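Local coordinates for Thiol:disulfide interchange protein DsbC (Haemophilus influenzae, PDB 1T3B) that probably transfers its disulfide bond to periplasmic proteins and isomerises wrongly paired disulfides, working as a homodimer of the thioredoxin family, at residues Lys87-Thr91 / Leu202-Glu207; Val90-Asp95 / Thr182-Val186. All coordinates share one frame; numbering follows the deposited sequence.

Interaction 1 (Lys87-Thr91 / Leu202-Glu207); sequences KHVVT and LLRALE
With CG beside the backbone N and anti to the carbonyl carbon (chi1 -54°), His88 swings its imidazole out from the strand and onto the side of helix 202-207. On the helix, Leu206 likewise has CG beside its N, and its chain runs antiparallel to that of the histidine. The result is a CH-pi contact: Leu206 CB sits 4.2 Å from the centroid of the His88 ring, almost straight over its centre. The other face of the imidazole has CB of the preceding Lys87 near its rim, so the ring is flanked above and below. Leu203 comes in at about a right angle and meets the edge, its CD1 3.2 Å from His88 NE2. Close by, the Glu207 side chain runs at about a right angle to that of His88 and touches NE2 with CG (3.8 Å), the carboxylate plane turned 67° from the imidazole.

Two residues along the strand, Val90 continues the apolar seam. Its CG1 touches both methyls of Leu206, 3.6 Å from CD2, while Leu202 CD2 lies more loosely against Val90 CG2. No hydrogen bond joins the two segments, and the axes of 88-91 and 202-207 run at 105°; side chains alone hold the C-terminal helix 199-208 across strand 88-94, as one of the helices that flank the central sheet of a thioredoxin fold.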
# COMPACT_ATOMS: atom_id res chain seq x y z
N LYS A 87 -0.96 3.40 -37.02
CA LYS A 87 -1.86 4.36 -36.41
C LYS A 87 -1.78 4.00 -34.92
O LYS A 87 -2.18 4.78 -34.05
CB LYS A 87 -3.28 4.17 -36.94
CG LYS A 87 -3.39 4.55 -38.40
CD LYS A 87 -4.65 4.01 -39.07
CE LYS A 87 -4.50 4.09 -40.59
NZ LYS A 87 -3.23 3.43 -41.05
N HIS A 88 -1.23 2.81 -34.64
CA HIS A 88 -1.07 2.31 -33.28
C HIS A 88 0.20 1.48 -33.12
O HIS A 88 0.69 0.88 -34.08
CB HIS A 88 -2.29 1.47 -32.89
CG HIS A 88 -3.59 2.19 -33.07
ND1 HIS A 88 -3.88 3.37 -32.42
CD2 HIS A 88 -4.67 1.89 -33.83
CE1 HIS A 88 -5.08 3.78 -32.79
NE2 HIS A 88 -5.59 2.90 -33.64
N VAL A 89 0.74 1.45 -31.91
CA VAL A 89 1.97 0.71 -31.61
C VAL A 89 1.84 0.06 -30.25
O VAL A 89 2.24 0.64 -29.24
CB VAL A 89 3.18 1.67 -31.58
CG1 VAL A 89 4.46 0.90 -31.27
CG2 VAL A 89 3.31 2.39 -32.89
N VAL A 90 1.29 -1.15 -30.20
CA VAL A 90 1.11 -1.84 -28.94
C VAL A 90 2.13 -2.94 -28.65
O VAL A 90 2.50 -3.69 -29.54
CB VAL A 90 -0.30 -2.44 -28.86
CG1 VAL A 90 -1.31 -1.37 -29.22
CG2 VAL A 90 -0.42 -3.64 -29.80
N THR A 91 2.58 -3.02 -27.40
CA THR A 91 3.54 -4.03 -26.96
C THR A 91 2.76 -5.16 -26.29
O THR A 91 1.98 -4.93 -25.36
CB THR A 91 4.53 -3.47 -25.96
OG1 THR A 91 5.18 -2.32 -26.51
CG2 THR A 91 5.59 -4.51 -25.65
N LEU A 202 -9.28 -4.74 -30.66
CA LEU A 202 -8.06 -4.11 -30.20
C LEU A 202 -7.98 -2.67 -30.71
O LEU A 202 -7.43 -1.80 -30.03
CB LEU A 202 -6.83 -4.90 -30.68
CG LEU A 202 -5.49 -4.21 -30.41
CD1 LEU A 202 -5.32 -3.95 -28.92
CD2 LEU A 202 -4.35 -5.07 -30.91
N LEU A 203 -8.54 -2.42 -31.89
CA LEU A 203 -8.52 -1.08 -32.47
C LEU A 203 -9.35 -0.10 -31.63
O LEU A 203 -8.83 0.90 -31.13
CB LEU A 203 -9.04 -1.13 -33.91
CG LEU A 203 -8.99 0.18 -34.70
CD1 LEU A 203 -7.55 0.65 -34.86
CD2 LEU A 203 -9.65 -0.03 -36.07
N ARG A 204 -10.64 -0.39 -31.48
CA ARG A 204 -11.52 0.46 -30.69
C ARG A 204 -10.88 0.76 -29.34
O ARG A 204 -10.58 1.91 -29.02
CB ARG A 204 -12.86 -0.22 -30.46
CG ARG A 204 -13.69 -0.40 -31.72
CD ARG A 204 -14.83 -1.33 -31.42
NE ARG A 204 -14.82 -2.51 -32.29
CZ ARG A 204 -15.26 -3.71 -31.91
NH1 ARG A 204 -15.72 -3.88 -30.67
NH2 ARG A 204 -15.25 -4.73 -32.75
N ALA A 205 -10.66 -0.29 -28.56
CA ALA A 205 -10.05 -0.16 -27.24
C ALA A 205 -8.95 0.90 -27.23
O ALA A 205 -8.76 1.62 -26.25
CB ALA A 205 -9.49 -1.50 -26.80
N LEU A 206 -8.21 0.97 -28.33
CA LEU A 206 -7.12 1.93 -28.48
C LEU A 206 -7.64 3.32 -28.84
O LEU A 206 -7.21 4.32 -28.27
CB LEU A 206 -6.14 1.44 -29.56
CG LEU A 206 -5.02 0.46 -29.19
CD1 LEU A 206 -4.69 -0.42 -30.39
CD2 LEU A 206 -3.79 1.25 -28.71
N GLU A 207 -8.56 3.36 -29.80
CA GLU A 207 -9.13 4.63 -30.26
C GLU A 207 -9.99 5.29 -29.18
O GLU A 207 -9.87 6.50 -28.95
CB GLU A 207 -9.94 4.41 -31.54
CG GLU A 207 -9.15 3.69 -32.63
CD GLU A 207 -9.87 3.64 -33.97
OE1 GLU A 207 -11.10 3.41 -33.98
OE2 GLU A 207 -9.20 3.80 -35.01

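Interaction 2 (Val90-Asp95 / Thr182-Val186); sequences VTVFMD and TPSIV
Val92 and Ile185 stand as neighbours on one face of the sheet, their side chains running together, with Val92 CG2 3.9 Å from Ile185 CG1, as expected of an antiparallel non-hydrogen-bonded pair. Ile185 sends its other branch, CG2, to Val90 CB at 3.6 Å; that methyl stands anti to its own backbone N, while CG1 lies beside that N (chi1 -60°), which leaves one branch for each valine. Further on, Val92 CG1 rests on CB of Pro183. On the other face of the sheet, Phe93 turns the edge of its ring to Val186, CE1 lying 3.6 Å from Val186 CG2, and Ser184 O also approaches that ring edge near its plane.

Strand 184-186 lies beside strand 88-94 and is outermost within this chain in the mixed thioredoxin sheet, and the proline leading into it is the cis-proline of the fold: the peptide bond between Thr182 and Pro183 is cis. Pro183 touches Tyr100 and Cys101 of helix 99-105, and Thr182 touches both cysteines of the redox-active Cys98-Cys101 disulfide.

Backbone bonds stitch the strands together around this packing. Thr91 and Val186 exchange two, the one from Val186 N to Thr91 O being short (2.6 Å) and nearly straight. Phe93 N donates to Ser184 O at 2.9 Å, whereas the return bond from Ser184 N to Phe93 O is weak. Thr182 CG2 lies 3.4 Å from that same Phe93 O. At the far end a water accepts from Thr91 OG1 and donates to Val186 O, and Arg119 also bonds the threonine hydroxyl. At the opposite end Thr182 OG1 meets Asp95 CB, and the Asp95 carboxylate is held by Thr97 OG1 and the backbone N of Arg125.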
# COMPACT_ATOMS: atom_id res chain seq x y z
N VAL A 90 1.29 -1.15 -30.20
CA VAL A 90 1.11 -1.84 -28.94
C VAL A 90 2.13 -2.94 -28.65
O VAL A 90 2.50 -3.69 -29.54
CB VAL A 90 -0.30 -2.44 -28.86
CG1 VAL A 90 -1.31 -1.37 -29.22
CG2 VAL A 90 -0.42 -3.64 -29.80
N THR A 91 2.58 -3.02 -27.40
CA THR A 91 3.54 -4.03 -26.96
C THR A 91 2.76 -5.16 -26.29
O THR A 91 1.98 -4.93 -25.36
CB THR A 91 4.53 -3.47 -25.96
OG1 THR A 91 5.18 -2.32 -26.51
CG2 THR A 91 5.59 -4.51 -25.65
N VAL A 92 3.00 -6.39 -26.73
CA VAL A 92 2.30 -7.56 -26.22
C VAL A 92 3.22 -8.50 -25.48
O VAL A 92 4.30 -8.81 -25.98
CB VAL A 92 1.67 -8.34 -27.38
CG1 VAL A 92 1.02 -9.60 -26.90
CG2 VAL A 92 0.70 -7.47 -28.10
N PHE A 93 2.82 -8.93 -24.28
CA PHE A 93 3.61 -9.89 -23.53
C PHE A 93 3.08 -11.24 -23.95
O PHE A 93 1.91 -11.54 -23.81
CB PHE A 93 3.48 -9.68 -22.02
CG PHE A 93 4.24 -8.49 -21.51
CD1 PHE A 93 3.69 -7.22 -21.58
CD2 PHE A 93 5.52 -8.65 -20.99
CE1 PHE A 93 4.42 -6.11 -21.13
CE2 PHE A 93 6.24 -7.55 -20.54
CZ PHE A 93 5.69 -6.28 -20.61
N MET A 94 3.96 -12.06 -24.47
CA MET A 94 3.51 -13.32 -25.01
C MET A 94 4.29 -14.53 -24.54
O MET A 94 5.43 -14.42 -24.09
CB MET A 94 3.54 -13.17 -26.52
CG MET A 94 3.30 -14.41 -27.30
SD MET A 94 4.57 -14.51 -28.56
CE MET A 94 5.88 -15.25 -27.66
N ASP A 95 3.65 -15.69 -24.62
CA ASP A 95 4.26 -16.96 -24.23
C ASP A 95 4.05 -17.91 -25.41
O ASP A 95 3.03 -17.86 -26.07
CB ASP A 95 3.59 -17.50 -22.97
CG ASP A 95 4.35 -18.67 -22.37
OD1 ASP A 95 4.62 -19.64 -23.11
OD2 ASP A 95 4.68 -18.62 -21.16
N THR A 182 -1.30 -14.39 -20.39
CA THR A 182 -0.97 -13.96 -21.74
C THR A 182 -2.01 -14.40 -22.76
O THR A 182 -2.67 -15.41 -22.60
CB THR A 182 0.43 -14.48 -22.16
OG1 THR A 182 0.49 -15.90 -21.95
CG2 THR A 182 1.52 -13.82 -21.32
N PRO A 183 -2.15 -13.62 -23.84
CA PRO A 183 -1.40 -12.40 -24.12
C PRO A 183 -1.88 -11.22 -23.29
O PRO A 183 -2.96 -11.25 -22.71
CB PRO A 183 -1.66 -12.18 -25.60
CG PRO A 183 -3.04 -12.67 -25.75
CD PRO A 183 -3.04 -13.95 -24.97
N SER A 184 -1.06 -10.18 -23.23
CA SER A 184 -1.40 -8.98 -22.50
C SER A 184 -0.84 -7.82 -23.31
O SER A 184 0.37 -7.71 -23.46
CB SER A 184 -0.80 -9.00 -21.09
OG SER A 184 -1.36 -10.03 -20.30
N ILE A 185 -1.74 -6.99 -23.84
CA ILE A 185 -1.40 -5.83 -24.66
C ILE A 185 -1.19 -4.56 -23.85
O ILE A 185 -2.10 -4.10 -23.16
CB ILE A 185 -2.52 -5.53 -25.67
CG1 ILE A 185 -2.77 -6.71 -26.60
CG2 ILE A 185 -2.16 -4.29 -26.43
CD1 ILE A 185 -3.79 -7.70 -26.12
N VAL A 186 -0.01 -3.96 -23.94
CA VAL A 186 0.26 -2.72 -23.23
C VAL A 186 0.19 -1.59 -24.23
O VAL A 186 0.94 -1.55 -25.20
CB VAL A 186 1.65 -2.72 -22.58
CG1 VAL A 186 1.92 -1.36 -21.96
CG2 VAL A 186 1.73 -3.81 -21.54
O HOH W 1 3.36 -0.14 -26.60

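In the fold
Strand 88-94 serves both contacts: interaction 1 uses its beginning, interaction 2 its middle and end, and their centres lie about 12 Å apart. Val90 is shared, touching both helix 199-208 and Ile185. The two also meet directly, Leu202 CD1 lying 4.0 Å from Ile185 CG2, so the apolar layer runs from the helix across both strands. Along the chain, strand 184-186 leads on to helix 199-208, which brings both partners back to the same strand. The redox site belongs to the interaction 2 end, where Thr182 and Pro183 touch Cys101, whereas interaction 1 lies at the other end of strand 88-94.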